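Local coordinates for phosphate-binding protein PstS (Borrelia burgdorferi, PDB 4N13) that binds inorganic phosphate with micromolar affinity as the solute-binding lipoprotein of an ABC transporter that imports phosphate, at residues A[27-32]-A[244-249]. Sequence-based numbering, arbitrary orientation. Where two conformers were deposited one is given.
Sequences DEMILR and DFMTSS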
ATOM      1  N   ASP A  27     -17.277   4.700   0.421  1.00  7.93           N
ATOM      2  CA  ASP A  27     -18.478   5.469   0.097  1.00  8.47           C
ATOM      3  C   ASP A  27     -19.262   4.821  -1.028  1.00  8.62           C
ATOM      4  O   ASP A  27     -20.495   4.716  -0.955  1.00  9.02           O
ATOM      5  CB  ASP A  27     -18.135   6.911  -0.274  1.00 10.17           C
ATOM      6  CG  ASP A  27     -17.641   7.731   0.920  1.00 11.31           C
ATOM      7  OD1 ASP A  27     -17.768   7.253   2.067  1.00 12.38           O
ATOM      8  OD2 ASP A  27     -17.116   8.843   0.714  1.00 13.73           O
ATOM      9  N   GLU A  28     -18.556   4.373  -2.065  1.00  8.75           N
ATOM     10  CA  GLU A  28     -19.264   3.698  -3.148  1.00  7.92           C
ATOM     11  C   GLU A  28     -19.844   2.364  -2.679  1.00  8.34           C
ATOM     12  O   GLU A  28     -20.944   1.973  -3.078  1.00  8.86           O
ATOM     13  CB  GLU A  28     -18.365   3.505  -4.363  1.00  9.19           C
ATOM     14  CG  GLU A  28     -19.101   2.844  -5.517  1.00  9.71           C
ATOM     15  CD  GLU A  28     -18.339   2.808  -6.808  1.00 10.43           C
ATOM     16  OE1 GLU A  28     -17.277   3.458  -6.908  1.00 12.34           O
ATOM     17  OE2 GLU A  28     -18.825   2.123  -7.730  1.00 13.14           O
ATOM     18  N   MET A  29     -19.096   1.640  -1.851  1.00  7.48           N
ATOM     19  CA  MET A  29     -19.606   0.395  -1.303  1.00  6.96           C
ATOM     20  C   MET A  29     -20.883   0.624  -0.510  1.00  7.54           C
ATOM     21  O   MET A  29     -21.822  -0.168  -0.609  1.00  7.56           O
ATOM     22  CB  MET A  29     -18.583  -0.300  -0.427  1.00  7.30           C
ATOM     23  CG  MET A  29     -17.422  -0.931  -1.128  1.00  7.85           C
ATOM     24  SD  MET A  29     -16.218  -1.568   0.028  1.00  9.39           S
ATOM     25  CE  MET A  29     -15.186  -2.522  -1.069  1.00 10.37           C
ATOM     26  N   ILE A  30     -20.915   1.689   0.288  1.00  6.95           N
ATOM     27  CA  ILE A  30     -22.111   2.025   1.051  1.00  7.82           C
ATOM     28  C   ILE A  30     -23.294   2.265   0.127  1.00  8.22           C
ATOM     29  O   ILE A  30     -24.392   1.740   0.332  1.00  8.49           O
ATOM     30  CB  ILE A  30     -21.842   3.254   1.947  1.00  8.07           C
ATOM     31  CG1 ILE A  30     -20.935   2.849   3.113  1.00  7.96           C
ATOM     32  CG2 ILE A  30     -23.155   3.868   2.465  1.00  9.29           C
ATOM     33  CD1 ILE A  30     -20.332   3.996   3.880  1.00  8.51           C
ATOM     34  N   LEU A  31     -23.084   3.064  -0.905  1.00  8.82           N
ATOM     35  CA  LEU A  31     -24.210   3.410  -1.760  1.00  9.73           C
ATOM     36  C   LEU A  31     -24.660   2.230  -2.612  1.00 10.18           C
ATOM     37  O   LEU A  31     -25.854   2.050  -2.837  1.00 10.91           O
ATOM     38  CB  LEU A  31     -23.888   4.640  -2.605  1.00 13.02           C
ATOM     39  CG  LEU A  31     -23.901   5.938  -1.768  1.00 15.42           C
ATOM     40  CD1 LEU A  31     -23.206   7.077  -2.468  1.00 18.54           C
ATOM     41  CD2 LEU A  31     -25.315   6.342  -1.388  1.00 18.42           C
ATOM     42  N   ARG A  32     -23.730   1.387  -3.034  1.00  9.40           N
ATOM     43  CA  ARG A  32     -24.128   0.214  -3.800  1.00  9.67           C
ATOM     44  C   ARG A  32     -24.747  -0.866  -2.930  1.00  8.70           C
ATOM     45  O   ARG A  32     -25.698  -1.530  -3.360  1.00  9.74           O
ATOM     46  CB  ARG A  32     -22.958  -0.272  -4.629  1.00 10.34           C
ATOM     47  CG  ARG A  32     -22.659   0.784  -5.696  1.00 11.97           C
ATOM     48  CD  ARG A  32     -21.669   0.362  -6.716  1.00 12.58           C
ATOM     49  NE  ARG A  32     -22.200  -0.676  -7.573  1.00 13.03           N
ATOM     50  CZ  ARG A  32     -21.482  -1.266  -8.512  1.00 13.16           C
ATOM     51  NH1 ARG A  32     -20.215  -0.911  -8.681  1.00 12.21           N
ATOM     52  NH2 ARG A  32     -22.024  -2.203  -9.264  1.00 14.09           N
ATOM     53  N   ASP A 244     -19.571  -9.010   4.136  1.00  6.58           N
ATOM     54  CA  ASP A 244     -19.785  -9.954   3.043  1.00  7.04           C
ATOM     55  C   ASP A 244     -19.903  -9.227   1.704  1.00  7.79           C
ATOM     56  O   ASP A 244     -19.383  -9.693   0.686  1.00  8.83           O
ATOM     57  CB  ASP A 244     -21.034 -10.778   3.320  1.00  9.07           C
ATOM     58  CG  ASP A 244     -21.369 -11.719   2.198  1.00 11.20           C
ATOM     59  OD1 ASP A 244     -20.616 -12.687   1.994  1.00 13.61           O
ATOM     60  OD2 ASP A 244     -22.382 -11.477   1.513  1.00 11.61           O
ATOM     61  N   PHE A 245     -20.512  -8.047   1.689  1.00  6.80           N
ATOM     62  CA  PHE A 245     -20.560  -7.253   0.463  1.00  6.26           C
ATOM     63  C   PHE A 245     -19.176  -6.723   0.080  1.00  6.78           C
ATOM     64  O   PHE A 245     -18.786  -6.747  -1.089  1.00  7.16           O
ATOM     65  CB  PHE A 245     -21.557  -6.100   0.592  1.00  7.32           C
ATOM     66  CG  PHE A 245     -21.606  -5.233  -0.637  1.00  7.54           C
ATOM     67  CD1 PHE A 245     -22.296  -5.651  -1.772  1.00  7.66           C
ATOM     68  CD2 PHE A 245     -20.935  -4.029  -0.683  1.00  9.21           C
ATOM     69  CE1 PHE A 245     -22.323  -4.871  -2.910  1.00  9.08           C
ATOM     70  CE2 PHE A 245     -20.960  -3.254  -1.829  1.00 10.74           C
ATOM     71  CZ  PHE A 245     -21.659  -3.678  -2.941  1.00 10.67           C
ATOM     72  N   MET A 246     -18.412  -6.251   1.059  1.00  6.53           N
ATOM     73  CA  MET A 246     -17.074  -5.711   0.806  1.00  6.88           C
ATOM     74  C   MET A 246     -16.163  -6.716   0.100  1.00  7.55           C
ATOM     75  O   MET A 246     -15.325  -6.329  -0.719  1.00  8.33           O
ATOM     76  CB  MET A 246     -16.410  -5.252   2.106  1.00  7.08           C
ATOM     77  CG  MET A 246     -17.060  -4.019   2.739  1.00  7.90           C
ATOM     78  SD  MET A 246     -16.141  -3.452   4.189  1.00  8.35           S
ATOM     79  CE  MET A 246     -14.666  -2.782   3.356  1.00  9.45           C
ATOM     80  N   THR A 247     -16.305  -7.987   0.466  1.00  7.56           N
ATOM     81  CA  THR A 247     -15.458  -9.051  -0.057  1.00  9.20           C
ATOM     82  C   THR A 247     -16.128  -9.824  -1.211  1.00  8.86           C
ATOM     83  O   THR A 247     -15.601 -10.811  -1.673  1.00 12.51           O
ATOM     84  CB  THR A 247     -15.024 -10.012   1.070  1.00 11.18           C
ATOM     85  OG1 THR A 247     -16.176 -10.595   1.680  1.00 12.20           O
ATOM     86  CG2 THR A 247     -14.234  -9.259   2.134  1.00 11.85           C
ATOM     87  N   SER A 248     -17.287  -9.349  -1.653  0.55  8.28           N
ATOM     88  CA  SER A 248     -17.999  -9.908  -2.798  0.55  9.74           C
ATOM     89  C   SER A 248     -17.369  -9.424  -4.106  0.55  9.97           C
ATOM     90  O   SER A 248     -16.626  -8.447  -4.130  0.55 10.19           O
ATOM     91  CB  SER A 248     -19.461  -9.448  -2.780  0.55 10.78           C
ATOM     92  OG  SER A 248     -19.545  -8.063  -3.122  0.55 10.70           O
ATOM     93  N   SER A 249     -17.697 -10.078  -5.208  0.55 11.67           N
ATOM     94  CA  SER A 249     -17.179  -9.654  -6.496  0.55 12.59           C
ATOM     95  C   SER A 249     -17.503  -8.188  -6.835  0.55 11.21           C
ATOM     96  O   SER A 249     -16.641  -7.464  -7.349  0.55 10.58           O
ATOM     97  CB  SER A 249     -17.670 -10.602  -7.579  0.55 15.10           C
ATOM     98  OG  SER A 249     -17.066 -11.859  -7.383  0.55 17.30           O
TER
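Met-29 reaches from helix 23-36 to Met-246 and Phe-245 at the C-terminal end of helix 237-246, joining two helices distant in sequence within the periplasmic-binding-protein fold. Its CB lies 4.0 Å from Phe-245 CE2. Beyond CG, which sits beside the backbone N and anti to the carbonyl carbon (chi1 -72°), the chain runs extended, carrying the sulfur to Met-246. SD rests 3.8 Å from Met-246 CG, and a bend at the last torsion of Met-246 (chi3 71°) brings Met-246 CE to 3.9 Å from the same Met-29 SD; the two thioether chains cross at about a right angle. The CE methyl of Met-29 ends 3.8 Å from Met-246 O, a carbonyl that also accepts a hydrogen bond from Gln-252 NE2. Val-255 of helix 249-257 and Phe-242 add to the apolar surroundings of this buried side chain. Phe-245 reaches back the other way: its CE2 approaches Met-29 O to 3.4 Å, and its CZ meets Arg-32 CB at 4.0 Å, both obliquely to the ring. Arg-32 then turns its guanidinium away, into a weak salt bridge with Glu-28 one helical turn earlier. Met-246 lies about 10 Å, side chain to side chain, from Ser-19, a probable phosphate ligand. Where helix 237-246 ends, Phe-245 O accepts a backbone hydrogen bond from Ser-248 N at 3.1 Å.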